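Local coordinates for sensor protein (Rhodopseudomonas palustris, PDB 2OOL) that senses light through a bound biliverdin in this N-terminal chromophore-binding part, and probably passes the signal on as a histidine kinase in the full-length protein, at residues P135-R140 and Y308-A313; F146-V151 and R174-F179. One frame throughout, in Å; residues are numbered along the deposited sequence.

Overall arrangement
Both interactions are small surface contacts on the same side of the chain's centre, and both touch the second subunit. Interaction 1 sets the loop 135-140, which follows strand 128-134, against the start of helix 308-332. Interaction 2 pairs helix 142-157 with the end of helix 162-177. The elements differ, but the contacts meet: A313 CB lies 3.9 Å from I176 CD1, and V310 also packs on I176 and T177. Neither contact has a direct hydrogen bond between its segments. Interaction 1 brings two carboxylates together and uses a water bridge. Interaction 2 is made of sparse carbon and hydroxyl packing, its polar ends held by E172.

Interaction 1. Residues P135-R140 and Y308-A313; sequences PRDESR and YEVRQA
D137 meets E309 and V310 on the first turn of helix 308-332. The carboxylate of E309 lies alongside the CB of D137, with OE1 at 3.3 Å from that carbon. The E309 chain bends at chi2 (94°), which lays its carboxylate against the loop. The two carboxylate planes stand 60° apart. D137 OD1 is 4.2 Å from E309 OE1, so two like charges sit close. D137 CG is anti to the backbone N (chi1 -174°), and OD1 comes within 3.7 Å of V310 CG2. The same OD1 is hydrogen-bonded to S307 OG, just ahead of the helix. D137 OD2 takes a weak bond from the backbone N of S139. One water joins the segments: it accepts from D137 N at 2.8 Å and donates to E309 OE2 at 2.7 Å. With an alanine at E309, the water would probably lose its acceptor on the helix and the CB of D137 its cover. R150 of the second subunit packs on both D137 and E309. The contact is therefore polar and water-bridged; R136 NH2, 5.6 Å from E309 OE2, may ease the like charges from a distance.

Interaction 2. Residues F146-V151 and R174-F179; sequences FRSVRV and RRITGF
S148, on helix 142-157, faces R175 and I176 on the last turn of helix 162-177. The backbones stay well apart, with the CA atoms of S148 and R175 8.4 Å from each other. The direct contact is van der Waals packing. S148 CB approaches the aliphatic part of R175, 4.2 Å from CD. S148 OG lies 3.8 Å from I176 CG2, the methyl branch, which stands beside the backbone N of its own residue. V149 borders the pair, its CG2 4.6 Å from I176 CD1.

The polar ends turn to partners outside the two segments. S148 OG sits between its backbone N and carbonyl carbon (chi1 69°), and is hydrogen-bonded to F145 O in the preceding turn and to E172 OE2. R175 bends at chi3 (-85°), and its NH1 makes a salt bridge with E172 OE1. E172 thus links the two residues that touch, one through each carboxylate oxygen.

The hydrophobic side faces a third helix. V149 packs on L316, and I176 on I317, both of helix 308-332. On the same helix as S148, R150 makes a salt bridge with E315 of the second subunit.

G178 is the first residue to leave helix 162-177, with a positive phi of 70°, and the chain then goes on to strand 181-187. Helices 142-157, 162-177 and 308-332 pack together beside the antiparallel sheet of the GAF domain. Such a helical bundle, shared with a second subunit, is typical of bacteriophytochrome dimers.

Interaction 1. Residues P135-R140 and Y308-A313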
loop_
_atom_site.group_PDB
_atom_site.type_symbol
_atom_site.label_atom_id
_atom_site.label_comp_id
_atom_site.label_asym_id
_atom_site.label_seq_id
_atom_site.Cartn_x
_atom_site.Cartn_y
_atom_site.Cartn_z
ATOM N N PRO A 135 14.904 2.967 13.879
ATOM C CA PRO A 135 14.066 1.900 14.402
ATOM C C PRO A 135 13.189 1.283 13.322
ATOM O O PRO A 135 12.813 1.951 12.353
ATOM C CB PRO A 135 13.190 2.593 15.453
ATOM C CG PRO A 135 13.764 3.952 15.655
ATOM C CD PRO A 135 14.563 4.284 14.435
ATOM N N ARG A 136 12.854 0.021 13.485
ATOM C CA ARG A 136 12.086 -0.685 12.486
ATOM C C ARG A 136 10.584 -0.396 12.542
ATOM O O ARG A 136 10.057 0.053 13.552
ATOM C CB ARG A 136 12.283 -2.195 12.646
ATOM C CG ARG A 136 13.735 -2.638 12.567
ATOM C CD ARG A 136 13.878 -4.114 12.231
ATOM N NE ARG A 136 13.211 -4.435 10.975
ATOM C CZ ARG A 136 13.066 -5.668 10.485
ATOM N NH1 ARG A 136 13.595 -6.733 11.118
ATOM N NH2 ARG A 136 12.428 -5.851 9.328
ATOM N N ASP A 137 9.915 -0.725 11.449
ATOM C CA ASP A 137 8.485 -0.643 11.385
ATOM C C ASP A 137 7.860 -1.633 12.366
ATOM O O ASP A 137 8.260 -2.803 12.417
ATOM C CB ASP A 137 7.998 -0.934 9.970
ATOM C CG ASP A 137 6.504 -0.713 9.821
ATOM O OD1 ASP A 137 6.069 0.453 9.654
ATOM O OD2 ASP A 137 5.772 -1.715 9.876
ATOM N N GLU A 138 6.885 -1.154 13.137
ATOM C CA GLU A 138 6.274 -1.959 14.228
ATOM C C GLU A 138 4.811 -2.371 14.045
ATOM O O GLU A 138 4.162 -2.714 15.028
ATOM C CB GLU A 138 6.363 -1.179 15.562
ATOM C CG GLU A 138 7.578 -1.501 16.458
ATOM C CD GLU A 138 7.563 -0.666 17.765
ATOM O OE1 GLU A 138 6.860 -1.076 18.738
ATOM O OE2 GLU A 138 8.253 0.395 17.802
ATOM N N SER A 139 4.243 -2.369 12.848
ATOM C CA SER A 139 2.758 -2.567 12.825
ATOM C C SER A 139 2.279 -4.020 12.937
ATOM O O SER A 139 2.776 -4.942 12.291
ATOM C CB SER A 139 2.071 -1.870 11.639
ATOM O OG SER A 139 0.647 -2.041 11.727
ATOM N N ARG A 140 1.250 -4.209 13.748
ATOM C CA ARG A 140 0.571 -5.484 13.775
ATOM C C ARG A 140 -0.585 -5.479 12.742
ATOM O O ARG A 140 -1.415 -6.404 12.762
ATOM C CB ARG A 140 0.041 -5.800 15.191
ATOM C CG ARG A 140 0.959 -5.374 16.385
ATOM C CD ARG A 140 0.212 -5.640 17.736
ATOM N NE ARG A 140 0.823 -5.029 18.938
ATOM C CZ ARG A 140 0.293 -5.102 20.166
ATOM N NH1 ARG A 140 -0.855 -5.749 20.354
ATOM N NH2 ARG A 140 0.897 -4.529 21.210
ATOM N N TYR A 308 10.202 4.205 8.382
ATOM C CA TYR A 308 10.522 4.575 7.027
ATOM C C TYR A 308 9.402 4.190 6.044
ATOM O O TYR A 308 9.086 4.954 5.108
ATOM C CB TYR A 308 11.788 3.886 6.606
ATOM C CG TYR A 308 12.408 4.426 5.355
ATOM C CD1 TYR A 308 13.174 5.574 5.392
ATOM C CD2 TYR A 308 12.249 3.780 4.151
ATOM C CE1 TYR A 308 13.773 6.061 4.247
ATOM C CE2 TYR A 308 12.849 4.255 3.003
ATOM C CZ TYR A 308 13.591 5.396 3.056
ATOM O OH TYR A 308 14.201 5.884 1.913
ATOM N N GLU A 309 8.849 2.985 6.232
ATOM C CA GLU A 309 7.851 2.443 5.344
ATOM C C GLU A 309 6.537 3.250 5.436
ATOM O O GLU A 309 5.883 3.455 4.418
ATOM C CB GLU A 309 7.556 0.950 5.658
ATOM C CG GLU A 309 8.730 -0.037 5.443
ATOM C CD GLU A 309 9.539 -0.310 6.713
ATOM O OE1 GLU A 309 9.676 0.618 7.553
ATOM O OE2 GLU A 309 10.024 -1.465 6.874
ATOM N N VAL A 310 6.172 3.720 6.630
ATOM C CA VAL A 310 5.025 4.604 6.759
ATOM C C VAL A 310 5.242 5.943 6.047
ATOM O O VAL A 310 4.309 6.473 5.418
ATOM C CB VAL A 310 4.570 4.789 8.208
ATOM C CG1 VAL A 310 3.431 5.848 8.289
ATOM C CG2 VAL A 310 4.046 3.431 8.773
ATOM N N ARG A 311 6.466 6.462 6.102
ATOM C CA ARG A 311 6.849 7.677 5.388
ATOM C C ARG A 311 6.804 7.471 3.900
ATOM O O ARG A 311 6.345 8.371 3.189
ATOM C CB ARG A 311 8.212 8.240 5.881
ATOM C CG ARG A 311 8.166 8.507 7.402
ATOM C CD ARG A 311 9.219 9.398 8.029
ATOM N NE ARG A 311 10.594 9.240 7.589
ATOM C CZ ARG A 311 11.481 8.379 8.110
ATOM N NH1 ARG A 311 11.135 7.492 9.046
ATOM N NH2 ARG A 311 12.719 8.379 7.670
ATOM N N GLN A 312 7.221 6.304 3.400
ATOM C CA GLN A 312 7.102 6.003 1.981
ATOM C C GLN A 312 5.614 5.963 1.536
ATOM O O GLN A 312 5.306 6.262 0.366
ATOM C CB GLN A 312 7.748 4.683 1.613
ATOM C CG GLN A 312 9.271 4.632 1.701
ATOM C CD GLN A 312 9.798 3.250 1.345
ATOM O OE1 GLN A 312 9.449 2.229 1.989
ATOM N NE2 GLN A 312 10.600 3.197 0.302
ATOM N N ALA A 313 4.726 5.556 2.450
ATOM C CA ALA A 313 3.288 5.517 2.160
ATOM C C ALA A 313 2.724 6.937 2.035
ATOM O O ALA A 313 2.044 7.226 1.088
ATOM C CB ALA A 313 2.527 4.722 3.211
HETATM O O HOH W 1 10.978 -2.200 9.310
#

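Interaction 2. Residues F146-V151 and R174-F179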
loop_
_atom_site.group_PDB
_atom_site.type_symbol
_atom_site.label_atom_id
_atom_site.label_comp_id
_atom_site.label_asym_id
_atom_site.label_seq_id
_atom_site.Cartn_x
_atom_site.Cartn_y
_atom_site.Cartn_z
ATOM N N PHE A 146 -2.349 -1.565 3.942
ATOM C CA PHE A 146 -2.387 -1.598 2.481
ATOM C C PHE A 146 -3.787 -1.265 1.938
ATOM O O PHE A 146 -3.938 -0.534 0.959
ATOM C CB PHE A 146 -1.996 -2.967 1.933
ATOM C CG PHE A 146 -0.543 -3.333 2.103
ATOM C CD1 PHE A 146 0.440 -2.394 2.367
ATOM C CD2 PHE A 146 -0.166 -4.660 1.966
ATOM C CE1 PHE A 146 1.772 -2.789 2.514
ATOM C CE2 PHE A 146 1.129 -5.051 2.109
ATOM C CZ PHE A 146 2.116 -4.115 2.377
ATOM N N ARG A 147 -4.806 -1.825 2.569
ATOM C CA ARG A 147 -6.188 -1.573 2.169
ATOM C C ARG A 147 -6.534 -0.091 2.258
ATOM O O ARG A 147 -7.089 0.455 1.313
ATOM C CB ARG A 147 -7.149 -2.413 3.044
ATOM C CG ARG A 147 -8.612 -2.131 2.865
ATOM C CD ARG A 147 -9.396 -3.016 3.792
ATOM N NE ARG A 147 -9.258 -2.609 5.190
ATOM C CZ ARG A 147 -9.341 -3.430 6.244
ATOM N NH1 ARG A 147 -9.534 -4.739 6.095
ATOM N NH2 ARG A 147 -9.212 -2.937 7.472
ATOM N N SER A 148 -6.159 0.558 3.366
ATOM C CA SER A 148 -6.452 1.992 3.522
ATOM C C SER A 148 -5.719 2.833 2.472
ATOM O O SER A 148 -6.322 3.706 1.863
ATOM C CB SER A 148 -6.190 2.525 4.958
ATOM O OG SER A 148 -4.816 2.553 5.274
ATOM N N VAL A 149 -4.433 2.562 2.229
ATOM C CA VAL A 149 -3.706 3.277 1.155
ATOM C C VAL A 149 -4.395 3.094 -0.229
ATOM O O VAL A 149 -4.615 4.053 -0.965
ATOM C CB VAL A 149 -2.213 2.901 1.099
ATOM C CG1 VAL A 149 -1.567 3.478 -0.170
ATOM C CG2 VAL A 149 -1.474 3.389 2.357
ATOM N N ARG A 150 -4.811 1.873 -0.536
ATOM C CA ARG A 150 -5.508 1.575 -1.793
ATOM C C ARG A 150 -6.849 2.345 -1.962
ATOM O O ARG A 150 -7.109 2.925 -3.034
ATOM C CB ARG A 150 -5.714 0.056 -1.935
ATOM C CG ARG A 150 -6.534 -0.333 -3.168
ATOM C CD ARG A 150 -6.892 -1.818 -3.220
ATOM N NE ARG A 150 -7.951 -2.199 -2.276
ATOM C CZ ARG A 150 -9.244 -1.934 -2.431
ATOM N NH1 ARG A 150 -10.103 -2.339 -1.500
ATOM N NH2 ARG A 150 -9.692 -1.258 -3.490
ATOM N N VAL A 151 -7.706 2.344 -0.939
ATOM C CA VAL A 151 -8.998 3.012 -1.095
ATOM C C VAL A 151 -8.795 4.538 -1.140
ATOM O O VAL A 151 -9.439 5.214 -1.909
ATOM C CB VAL A 151 -10.154 2.502 -0.115
ATOM C CG1 VAL A 151 -9.970 1.036 0.305
ATOM C CG2 VAL A 151 -10.405 3.434 1.093
ATOM N N ARG A 174 -3.296 11.031 8.406
ATOM C CA ARG A 174 -3.509 11.002 9.843
ATOM C C ARG A 174 -3.802 9.573 10.312
ATOM O O ARG A 174 -3.286 9.139 11.338
ATOM C CB ARG A 174 -4.643 11.938 10.287
ATOM C CG ARG A 174 -4.641 12.134 11.776
ATOM C CD ARG A 174 -5.625 13.220 12.272
ATOM N NE ARG A 174 -7.043 12.904 12.079
ATOM C CZ ARG A 174 -7.806 12.203 12.922
ATOM N NH1 ARG A 174 -7.312 11.685 14.041
ATOM N NH2 ARG A 174 -9.088 12.022 12.640
ATOM N N ARG A 175 -4.609 8.858 9.534
ATOM C CA ARG A 175 -4.891 7.436 9.767
ATOM C C ARG A 175 -3.644 6.574 9.986
ATOM O O ARG A 175 -3.608 5.748 10.895
ATOM C CB ARG A 175 -5.634 6.857 8.564
ATOM C CG ARG A 175 -6.609 5.731 8.886
ATOM C CD ARG A 175 -7.468 5.420 7.658
ATOM N NE ARG A 175 -8.641 6.298 7.567
ATOM C CZ ARG A 175 -8.917 7.185 6.600
ATOM N NH1 ARG A 175 -8.132 7.354 5.550
ATOM N NH2 ARG A 175 -10.054 7.889 6.679
ATOM N N ILE A 176 -2.618 6.779 9.173
ATOM C CA ILE A 176 -1.492 5.855 9.147
ATOM C C ILE A 176 -0.294 6.358 9.929
ATOM O O ILE A 176 0.609 5.582 10.185
ATOM C CB ILE A 176 -1.100 5.487 7.697
ATOM C CG1 ILE A 176 -0.546 6.706 6.952
ATOM C CG2 ILE A 176 -2.340 4.904 6.936
ATOM C CD1 ILE A 176 -0.096 6.402 5.511
ATOM N N THR A 177 -0.288 7.630 10.317
ATOM C CA THR A 177 0.793 8.206 11.115
ATOM C C THR A 177 0.433 8.288 12.591
ATOM O O THR A 177 1.303 8.274 13.451
ATOM C CB THR A 177 1.227 9.631 10.611
ATOM O OG1 THR A 177 0.156 10.575 10.676
ATOM C CG2 THR A 177 1.755 9.597 9.183
ATOM N N GLY A 178 -0.855 8.417 12.884
ATOM C CA GLY A 178 -1.312 8.710 14.227
ATOM C C GLY A 178 -1.026 10.106 14.749
ATOM O O GLY A 178 -1.228 10.370 15.924
ATOM N N PHE A 179 -0.555 11.012 13.898
ATOM C CA PHE A 179 -0.176 12.349 14.366
ATOM C C PHE A 179 -1.476 13.112 14.656
ATOM O O PHE A 179 -2.512 12.881 14.028
ATOM C CB PHE A 179 0.704 13.091 13.343
ATOM C CG PHE A 179 2.206 12.931 13.553
ATOM C CD1 PHE A 179 2.787 11.688 13.851
ATOM C CD2 PHE A 179 3.035 14.020 13.415
ATOM C CE1 PHE A 179 4.146 11.565 14.002
ATOM C CE2 PHE A 179 4.404 13.917 13.552
ATOM C CZ PHE A 179 4.969 12.684 13.852
#